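Local coordinates for protein class I phosphodiesterase PDEB1 (Leishmania major, PDB 2R8Q) that is a class I phosphodiesterase whose largely helical catalytic domain holds zinc and magnesium ions and binds 3-isobutyl-1-methylxanthine, at residues A[271-274]-A[275-279]; A[293-296]-A[297-300]. One frame throughout, in Å; residues are numbered along the deposited sequence.

Contact 1 of 2, residues A[271-274]-A[275-279]; sequences AVTE and EFYRQ. With IBM (3-isobutyl-1-methylxanthine), chain E.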
loop_
_atom_site.group_PDB
_atom_site.type_symbol
_atom_site.label_atom_id
_atom_site.label_comp_id
_atom_site.label_asym_id
_atom_site.label_seq_id
_atom_site.Cartn_x
_atom_site.Cartn_y
_atom_site.Cartn_z
ATOM N N ALA A 271 16.463 3.103 -23.747
ATOM C CA ALA A 271 15.481 2.387 -22.943
ATOM C C ALA A 271 14.511 3.358 -22.268
ATOM O O ALA A 271 13.302 3.132 -22.270
ATOM C CB ALA A 271 16.186 1.527 -21.897
ATOM N N VAL A 272 15.043 4.429 -21.682
ATOM C CA VAL A 272 14.197 5.429 -21.031
ATOM C C VAL A 272 13.242 6.021 -22.062
ATOM O O VAL A 272 12.038 6.133 -21.822
ATOM C CB VAL A 272 15.026 6.592 -20.428
ATOM C CG1 VAL A 272 14.090 7.680 -19.908
ATOM C CG2 VAL A 272 15.902 6.082 -19.305
ATOM N N THR A 273 13.788 6.388 -23.216
ATOM C CA THR A 273 12.990 6.981 -24.279
ATOM C C THR A 273 11.830 6.096 -24.710
ATOM O O THR A 273 10.700 6.569 -24.840
ATOM C CB THR A 273 13.867 7.307 -25.503
ATOM O OG1 THR A 273 14.852 8.276 -25.128
ATOM C CG2 THR A 273 13.017 7.868 -26.642
ATOM N N GLU A 274 12.098 4.812 -24.929
ATOM C CA GLU A 274 11.041 3.902 -25.344
ATOM C C GLU A 274 9.972 3.748 -24.269
ATOM O O GLU A 274 8.789 3.633 -24.587
ATOM C CB GLU A 274 11.613 2.531 -25.707
ATOM C CG GLU A 274 10.562 1.501 -26.139
ATOM C CD GLU A 274 9.646 1.991 -27.261
ATOM O OE1 GLU A 274 10.089 2.802 -28.100
ATOM O OE2 GLU A 274 8.479 1.547 -27.308
ATOM N N GLU A 275 10.369 3.745 -22.998
ATOM C CA GLU A 275 9.368 3.614 -21.947
ATOM C C GLU A 275 8.481 4.859 -21.929
ATOM O O GLU A 275 7.259 4.762 -21.790
ATOM C CB GLU A 275 10.016 3.419 -20.570
ATOM C CG GLU A 275 8.978 3.254 -19.463
ATOM C CD GLU A 275 9.557 2.715 -18.170
ATOM O OE1 GLU A 275 10.194 1.641 -18.202
ATOM O OE2 GLU A 275 9.361 3.360 -17.121
ATOM N N PHE A 276 9.105 6.026 -22.071
ATOM C CA PHE A 276 8.367 7.284 -22.091
ATOM C C PHE A 276 7.380 7.293 -23.262
ATOM O O PHE A 276 6.218 7.671 -23.103
ATOM C CB PHE A 276 9.327 8.475 -22.228
ATOM C CG PHE A 276 10.033 8.857 -20.951
ATOM C CD1 PHE A 276 9.794 8.181 -19.757
ATOM C CD2 PHE A 276 10.936 9.914 -20.948
ATOM C CE1 PHE A 276 10.444 8.554 -18.580
ATOM C CE2 PHE A 276 11.591 10.293 -19.778
ATOM C CZ PHE A 276 11.343 9.612 -18.592
ATOM N N TYR A 277 7.844 6.878 -24.438
ATOM C CA TYR A 277 6.978 6.845 -25.614
ATOM C C TYR A 277 5.777 5.933 -25.390
ATOM O O TYR A 277 4.675 6.219 -25.856
ATOM C CB TYR A 277 7.753 6.372 -26.847
ATOM C CG TYR A 277 8.691 7.399 -27.445
ATOM C CD1 TYR A 277 9.560 7.049 -28.476
ATOM C CD2 TYR A 277 8.703 8.717 -26.993
ATOM C CE1 TYR A 277 10.418 7.984 -29.043
ATOM C CE2 TYR A 277 9.559 9.663 -27.555
ATOM C CZ TYR A 277 10.412 9.287 -28.579
ATOM O OH TYR A 277 11.259 10.218 -29.137
ATOM N N ARG A 278 5.980 4.833 -24.675
ATOM C CA ARG A 278 4.867 3.930 -24.426
ATOM C C ARG A 278 3.871 4.570 -23.467
ATOM O O ARG A 278 2.670 4.316 -23.562
ATOM C CB ARG A 278 5.368 2.582 -23.897
ATOM C CG ARG A 278 6.163 1.815 -24.940
ATOM C CD ARG A 278 6.505 0.402 -24.505
ATOM N NE ARG A 278 7.399 -0.228 -25.470
ATOM C CZ ARG A 278 7.830 -1.482 -25.391
ATOM N NH1 ARG A 278 7.450 -2.256 -24.384
ATOM N NH2 ARG A 278 8.646 -1.958 -26.321
ATOM N N GLN A 279 4.356 5.395 -22.540
ATOM C CA GLN A 279 3.434 6.071 -21.632
ATOM C C GLN A 279 2.632 7.053 -22.476
ATOM O O GLN A 279 1.428 7.210 -22.287
ATOM C CB GLN A 279 4.167 6.849 -20.534
ATOM C CG GLN A 279 3.197 7.665 -19.675
ATOM C CD GLN A 279 3.856 8.381 -18.513
ATOM O OE1 GLN A 279 4.802 7.876 -17.913
ATOM N NE2 GLN A 279 3.338 9.559 -18.175
HETATM N N9 IBM E . 14.099 11.705 -16.984
HETATM C C8 IBM E . 14.021 12.477 -18.117
HETATM N N7 IBM E . 14.947 12.208 -19.003
HETATM C C5 IBM E . 15.682 11.189 -18.414
HETATM C C4 IBM E . 15.175 10.869 -17.174
HETATM N N3 IBM E . 15.631 9.929 -16.318
HETATM C C2 IBM E . 16.724 9.239 -16.760
HETATM N N1 IBM E . 17.306 9.496 -18.006
HETATM C C6 IBM E . 16.788 10.465 -18.830
HETATM O O6 IBM E . 17.293 10.689 -19.920
HETATM O O2 IBM E . 17.209 8.369 -16.044
HETATM C C10 IBM E . 18.469 8.732 -18.433
HETATM C C11 IBM E . 15.004 9.672 -15.032
HETATM C C12 IBM E . 13.596 9.115 -15.260
HETATM C C13 IBM E . 13.621 7.595 -15.343
HETATM C C14 IBM E . 12.646 9.585 -14.167
#
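V272 and F276 lie side by side one turn apart on helix 262-285 and form part of the 3-isobutyl-1-methylxanthine pocket in this largely helical phosphodiesterase catalytic domain. This is the tightly packed side of the contact. A chi1 of 173° sends CG1 of V272 away from the backbone N and over one face of the F276 ring in a CH-pi contact, displaced toward the rim and 3.6 Å from F276 CZ. The other branch, CG2, turns to the ligand and comes within 3.8 Å of IBM C10. The ring of F276 meets the xanthine with its edge, CE2 being 3.7 Å from IBM C8, and F294 and M293 also pack against this phenylalanine.

One residue further round the helix, T273 and Y277 repeat the relation with less burial: T273 CG2 covers one face of the Y277 ring, while T273 OG1 bonds back to A269 O. Both pairs are also joined by i to i+4 backbone bonds, such as F276 N to V272 O.

Farther from the ligand the chemistry turns ionic and R278 is exposed. The carboxylate of E274 also receives R296, a second positive partner, which would favour the ionised carboxylate. A bend at chi2 (53°) turns E274 OE2 toward the following turn of the helix, where its anti lone pair accepts the N-H of R278 NE at 2.8 Å in a nearly straight salt-bridging hydrogen bond (165°), close to the guanidinium plane.

Contact 2 of 2, residues A[293-296]-A[297-300]; sequences MFDR and SKNN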
loop_
_atom_site.group_PDB
_atom_site.type_symbol
_atom_site.label_atom_id
_atom_site.label_comp_id
_atom_site.label_asym_id
_atom_site.label_seq_id
_atom_site.Cartn_x
_atom_site.Cartn_y
_atom_site.Cartn_z
ATOM N N MET A 293 8.310 15.081 -24.476
ATOM C CA MET A 293 9.248 14.033 -24.088
ATOM C C MET A 293 8.665 12.622 -24.177
ATOM O O MET A 293 9.406 11.639 -24.270
ATOM C CB MET A 293 9.727 14.307 -22.660
ATOM C CG MET A 293 10.795 13.368 -22.145
ATOM S SD MET A 293 11.224 13.774 -20.444
ATOM C CE MET A 293 12.494 15.015 -20.702
ATOM N N PHE A 294 7.339 12.525 -24.162
ATOM C CA PHE A 294 6.673 11.227 -24.220
ATOM C C PHE A 294 5.969 10.990 -25.552
ATOM O O PHE A 294 5.293 9.975 -25.727
ATOM C CB PHE A 294 5.642 11.114 -23.091
ATOM C CG PHE A 294 6.218 11.304 -21.717
ATOM C CD1 PHE A 294 6.605 12.566 -21.276
ATOM C CD2 PHE A 294 6.384 10.218 -20.864
ATOM C CE1 PHE A 294 7.149 12.743 -20.005
ATOM C CE2 PHE A 294 6.927 10.386 -19.590
ATOM C CZ PHE A 294 7.310 11.650 -19.162
ATOM N N ASP A 295 6.139 11.919 -26.489
ATOM C CA ASP A 295 5.482 11.819 -27.786
ATOM C C ASP A 295 6.338 11.174 -28.869
ATOM O O ASP A 295 7.263 11.786 -29.405
ATOM C CB ASP A 295 5.038 13.205 -28.249
ATOM C CG ASP A 295 3.916 13.140 -29.259
ATOM O OD1 ASP A 295 3.889 12.178 -30.052
ATOM O OD2 ASP A 295 3.065 14.057 -29.266
ATOM N N ARG A 296 5.998 9.932 -29.192
ATOM C CA ARG A 296 6.698 9.148 -30.200
ATOM C C ARG A 296 6.599 9.790 -31.584
ATOM O O ARG A 296 7.541 9.735 -32.376
ATOM C CB ARG A 296 6.085 7.745 -30.236
ATOM C CG ARG A 296 6.750 6.760 -31.172
ATOM C CD ARG A 296 5.894 5.507 -31.308
ATOM N NE ARG A 296 5.662 4.834 -30.030
ATOM C CZ ARG A 296 6.591 4.165 -29.357
ATOM N NH1 ARG A 296 7.827 4.077 -29.835
ATOM N NH2 ARG A 296 6.286 3.574 -28.207
ATOM N N SER A 297 5.453 10.408 -31.855
ATOM C CA SER A 297 5.184 11.037 -33.146
ATOM C C SER A 297 6.028 12.256 -33.506
ATOM O O SER A 297 6.094 12.637 -34.675
ATOM C CB SER A 297 3.701 11.406 -33.236
ATOM O OG SER A 297 2.890 10.255 -33.079
ATOM N N LYS A 298 6.664 12.878 -32.519
ATOM C CA LYS A 298 7.487 14.048 -32.798
ATOM C C LYS A 298 8.901 13.669 -33.225
ATOM O O LYS A 298 9.660 14.510 -33.707
ATOM C CB LYS A 298 7.526 14.979 -31.583
ATOM C CG LYS A 298 6.208 15.700 -31.345
ATOM C CD LYS A 298 6.319 16.765 -30.267
ATOM C CE LYS A 298 5.007 17.525 -30.122
ATOM N NZ LYS A 298 5.072 18.579 -29.070
ATOM N N ASN A 299 9.241 12.394 -33.056
ATOM C CA ASN A 299 10.556 11.880 -33.429
ATOM C C ASN A 299 11.691 12.787 -32.964
ATOM O O ASN A 299 12.523 13.211 -33.766
ATOM C CB ASN A 299 10.640 11.700 -34.948
ATOM C CG ASN A 299 9.610 10.722 -35.478
ATOM O OD1 ASN A 299 8.405 10.942 -35.355
ATOM N ND2 ASN A 299 10.082 9.631 -36.071
ATOM N N ASN A 300 11.722 13.081 -31.667
ATOM C CA ASN A 300 12.757 13.940 -31.105
ATOM C C ASN A 300 14.131 13.280 -31.180
ATOM O O ASN A 300 14.244 12.054 -31.210
ATOM C CB ASN A 300 12.433 14.276 -29.648
ATOM C CG ASN A 300 11.123 15.022 -29.500
ATOM O OD1 ASN A 300 10.940 16.097 -30.068
ATOM N ND2 ASN A 300 10.201 14.452 -28.731
HETATM O O HOH W 1 3.347 16.485 -27.368
#
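D295 OD1 accepts the backbone N-H of S297 at 3.0 Å, a side-chain bond that skips one residue and so defines an Asx turn in the loop between helices 262-285 and 302-324. CG lies anti to the backbone N of D295 (chi1 -157°), which sets the carboxylate beside its own carbonyl carbon and brings OD1 toward the chain ahead. The bond is somewhat bent, with an N-H...O angle of 130°, and S297 N approaches on the anti side of OD1, tilted from the carboxylate plane. The same oxygen has a stronger partner in K284 NZ of helix 262-285, so one oxygen serves both a salt bridge and a backbone N-H.

The main chain of D295 is served as well. Its carbonyl O takes K298 N, though weakly at 3.4 Å, and one residue on R296 O takes N299 N at 3.2 Å, reached from above the plane of the carbonyl rather than in the usual lone-pair direction. The result is two overlapping i to i+3 turns, the first weakly bonded, which make a short 3-10 segment.

OD2, the second carboxylate oxygen, is served by a water, which donates to OD2 at 3.1 Å and weakly accepts from K298 NZ, joining two opposite charges that are 5.0 Å apart at D295 OD2 and K298 NZ. The extended lysine chain passes at about a right angle to the aspartate, its CG 4.0 Å from D295 CG.

R296 heads away from the turn to helix 262-285, where D281 pairs with its guanidinium. With D295 held by K284, both charged residues tie the loop to that helix, and the combination of side-chain and backbone bonds is that of an Asx turn leading into a short 3-10 segment.

How the contacts relate
Contact 1 (271-279) is a partly buried stretch of helix 262-285, whereas contact 2 (293-300) is a surface turn in the loop that follows that helix. The first relies on alkyl groups over aromatic faces and regular i to i+4 bonds; the second has no such packing between its segments and depends on a carboxylate, i to i+3 bonds and water. Their centres lie about 10 Å apart, and the two touch directly. V272 and F276 of contact 1 and M293 of contact 2 all line the ligand pocket, and M293 SD packs 3.6 Å from F276 CE2. At the polar end E274 OE2 meets R296 NH2 at 3.1 Å, joining loop to helix.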